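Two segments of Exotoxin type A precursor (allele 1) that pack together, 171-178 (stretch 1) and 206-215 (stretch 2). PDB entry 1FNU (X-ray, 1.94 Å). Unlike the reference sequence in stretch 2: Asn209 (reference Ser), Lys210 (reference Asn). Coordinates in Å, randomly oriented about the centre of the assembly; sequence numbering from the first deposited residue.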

# COMPACT_ATOMS: atom_id res chain seq x y z
N TYR A 171 5.04 -14.07 28.89
CA TYR A 171 6.00 -13.01 28.72
C TYR A 171 7.37 -13.59 29.00
O TYR A 171 7.51 -14.70 29.58
N ILE A 172 8.37 -12.93 28.44
CA ILE A 172 9.74 -13.40 28.60
C ILE A 172 10.44 -12.20 29.23
O ILE A 172 10.20 -11.04 28.82
N LYS A 173 11.27 -12.48 30.22
CA LYS A 173 11.96 -11.43 30.96
C LYS A 173 13.44 -11.63 30.84
O LYS A 173 13.95 -12.72 31.00
N PHE A 174 14.11 -10.54 30.50
CA PHE A 174 15.54 -10.54 30.33
C PHE A 174 16.15 -9.81 31.54
O PHE A 174 15.71 -8.72 31.94
N ILE A 175 17.15 -10.46 32.14
CA ILE A 175 17.82 -9.90 33.31
C ILE A 175 19.33 -9.77 33.03
O ILE A 175 20.06 -10.76 33.14
N PRO A 176 19.78 -8.57 32.62
CA PRO A 176 21.18 -8.25 32.29
C PRO A 176 21.95 -7.98 33.59
O PRO A 176 21.51 -7.16 34.38
N LYS A 177 23.09 -8.64 33.81
CA LYS A 177 23.91 -8.47 35.05
C LYS A 177 23.70 -7.18 35.76
O LYS A 177 23.32 -7.12 36.93
N ASN A 178 23.95 -6.15 34.97
CA ASN A 178 23.93 -4.73 35.26
C ASN A 178 22.54 -4.13 35.32
O ASN A 178 21.66 -4.63 36.08
N THR A 206 20.42 -5.16 23.22
CA THR A 206 21.50 -6.12 23.14
C THR A 206 22.11 -6.41 24.53
O THR A 206 22.25 -5.54 25.36
N LEU A 207 22.48 -7.65 24.79
CA LEU A 207 23.08 -7.87 26.08
C LEU A 207 24.14 -8.88 26.05
O LEU A 207 24.30 -9.59 25.09
N ASP A 208 24.88 -8.93 27.14
CA ASP A 208 26.02 -9.84 27.23
C ASP A 208 25.48 -11.27 27.45
O ASP A 208 24.86 -11.55 28.47
N ASN A 209 25.70 -12.18 26.52
CA ASN A 209 25.14 -13.48 26.79
C ASN A 209 25.76 -14.33 27.88
O ASN A 209 25.14 -15.32 28.27
N LYS A 210 26.93 -13.96 28.40
CA LYS A 210 27.56 -14.76 29.43
C LYS A 210 26.87 -14.41 30.72
O LYS A 210 26.66 -15.27 31.56
N THR A 211 26.49 -13.16 30.89
CA THR A 211 25.86 -12.77 32.15
C THR A 211 24.41 -12.31 32.19
O THR A 211 24.00 -11.60 33.13
N SER A 212 23.60 -12.72 31.23
CA SER A 212 22.20 -12.30 31.26
C SER A 212 21.32 -13.55 31.48
O SER A 212 21.61 -14.62 30.98
N GLN A 213 20.27 -13.42 32.27
CA GLN A 213 19.37 -14.57 32.49
C GLN A 213 17.97 -14.45 31.80
O GLN A 213 17.37 -13.36 31.75
N ILE A 214 17.46 -15.59 31.31
CA ILE A 214 16.16 -15.59 30.63
C ILE A 214 15.19 -16.35 31.49
O ILE A 214 15.48 -17.45 31.93
N GLU A 215 14.06 -15.74 31.72
CA GLU A 215 12.99 -16.29 32.51
C GLU A 215 11.66 -16.17 31.75
O GLU A 215 11.29 -15.09 31.26

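A single water at the end of an antiparallel strand pair ties the two stretches together where the regular backbone ladder gives out. Water 1 donates to Ser212 OG (2.9 Å), lies 2.7 Å from Thr211 OG1, and accepts weak hydrogen bonds from Lys177 N (2.7 Å) and Asn178 ND2 (3.1 Å). Lys177 N also makes a weak bond to Thr211 O (3.2 Å). Ser212 (chi1 m) gives its own proton to Asp208 O, with Ser212 OG to Asp208 O at 2.8 Å, so its hydroxyl holds the turn of stretch 2 while receiving the water. Thr211 (p) points toward stretch 1, and the Lys177 side chain, with chi1 off-well at 117°, curls back until NZ is 3.0 Å from Thr211 OG1. Proline has no amide hydrogen, but Pro176 sits at a non-hydrogen-bonded position opposite Ser212, where none is required; Pro176 CA and Ser212 CA are 4.3 Å apart.

Along the strands, Lys173 N to Glu215 O (2.8 Å) and Gln213 N to Ile175 O (2.8 Å) belong to the ladder; along each extended strand the side chains fall on alternate faces. On the face that Phe174 and Ile214 share with Pro176 and Ser212, Phe174, Ile214, Leu207 and Ile172 form a buried apolar cluster. Phe174 (m, chi2 -75°) swings its ring nearer stretch 2, meeting Ile214 obliquely (Phe174 CE1 to Ile214 CG1, 3.9 Å) and Leu207 (Phe174 CD1 to Leu207 CD2, 4.3 Å). Ile214 is m,t, and Leu207 is p,p, its CB directed toward stretch 1. Ile172 (t,t) starts sideways yet extends CD1 to 3.7 Å from Ile214 CG2, widening this patch.

The other face carries Lys173, Ile175, Gln213 and Glu215. Ile175 (m,t) lays CD1 3.4 Å from Glu215 OE2 and 4.3 Å from Gln213 CB. Lys173 is t at all four chi angles; its CD passes 4.1 Å from Glu215 OE1, but its end leads away and NZ is hydrogen-bonded elsewhere in the structure.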

# COMPACT_ATOMS: atom_id res chain seq x y z
CB TYR A 171 5.69 -11.75 29.55
CG TYR A 171 5.87 -11.82 31.05
CD1 TYR A 171 7.11 -11.54 31.64
CD2 TYR A 171 4.80 -12.19 31.88
CE1 TYR A 171 7.26 -11.62 33.08
CE2 TYR A 171 4.94 -12.26 33.27
CZ TYR A 171 6.14 -11.97 33.86
OH TYR A 171 6.16 -11.89 35.23
CB ILE A 172 10.34 -13.77 27.26
CG1 ILE A 172 11.78 -14.27 27.47
CG2 ILE A 172 10.27 -12.57 26.32
CD1 ILE A 172 12.39 -14.83 26.24
CB LYS A 173 11.56 -11.48 32.45
CG LYS A 173 12.38 -10.57 33.38
CD LYS A 173 11.94 -10.70 34.87
CE LYS A 173 12.72 -9.72 35.80
NZ LYS A 173 12.08 -9.49 37.20
CB PHE A 174 15.88 -9.87 29.00
CG PHE A 174 15.63 -10.74 27.80
CD1 PHE A 174 16.48 -11.77 27.50
CD2 PHE A 174 14.52 -10.52 26.95
CE1 PHE A 174 16.27 -12.57 26.40
CE2 PHE A 174 14.30 -11.29 25.86
CZ PHE A 174 15.18 -12.34 25.57
CB ILE A 175 17.59 -10.79 34.52
CG1 ILE A 175 16.11 -11.22 34.57
CG2 ILE A 175 17.89 -9.97 35.83
CD1 ILE A 175 15.94 -12.40 35.40
CB PRO A 176 21.05 -6.96 31.46
CG PRO A 176 19.55 -6.77 31.27
CD PRO A 176 18.99 -7.34 32.53
CB LYS A 177 25.38 -8.53 34.69
CG LYS A 177 26.18 -7.24 34.96
CD LYS A 177 27.56 -7.28 34.35
CE LYS A 177 28.34 -8.39 34.91
NZ LYS A 177 27.56 -9.64 34.78
CB ASN A 178 24.71 -4.05 34.14
CG ASN A 178 24.48 -4.74 32.76
OD1 ASN A 178 24.32 -4.08 31.74
ND2 ASN A 178 24.51 -6.07 32.75
CB THR A 206 22.61 -5.53 22.15
OG1 THR A 206 22.03 -5.28 20.84
CG2 THR A 206 23.78 -6.49 21.95
CB LEU A 207 22.05 -8.20 27.12
CG LEU A 207 21.01 -9.05 26.44
CD1 LEU A 207 21.58 -10.37 26.33
CD2 LEU A 207 19.77 -9.05 27.23
CB ASP A 208 26.80 -9.27 28.40
CG ASP A 208 27.98 -10.13 28.86
OD1 ASP A 208 28.16 -11.24 28.31
OD2 ASP A 208 28.70 -9.59 29.79
CB ASN A 209 25.09 -14.30 25.53
CG ASN A 209 26.39 -14.40 24.90
OD1 ASN A 209 27.17 -13.52 25.06
ND2 ASN A 209 26.63 -15.44 24.14
CB LYS A 210 29.07 -14.43 29.62
CG LYS A 210 29.90 -15.51 30.42
CD LYS A 210 30.03 -16.77 29.55
CE LYS A 210 30.77 -16.43 28.19
NZ LYS A 210 30.72 -17.42 26.99
CB THR A 211 26.67 -11.69 32.84
OG1 THR A 211 26.54 -10.45 32.13
CG2 THR A 211 28.13 -12.13 32.93
CB SER A 212 21.87 -11.62 29.92
OG SER A 212 22.60 -10.42 29.74
CB GLN A 213 19.18 -14.78 33.98
CG GLN A 213 20.16 -15.74 34.55
CD GLN A 213 20.17 -15.62 36.06
OE1 GLN A 213 21.18 -15.18 36.67
NE2 GLN A 213 19.03 -15.96 36.69
CB ILE A 214 16.20 -16.32 29.30
CG1 ILE A 214 17.31 -15.72 28.40
CG2 ILE A 214 14.84 -16.20 28.67
CD1 ILE A 214 17.68 -16.61 27.14
CB GLU A 215 12.89 -15.50 33.80
CG GLU A 215 13.71 -16.14 34.92
CD GLU A 215 13.79 -15.24 36.08
OE1 GLU A 215 12.85 -14.46 36.31
OE2 GLU A 215 14.83 -15.33 36.79
O HOH W 1 24.40 -8.88 31.48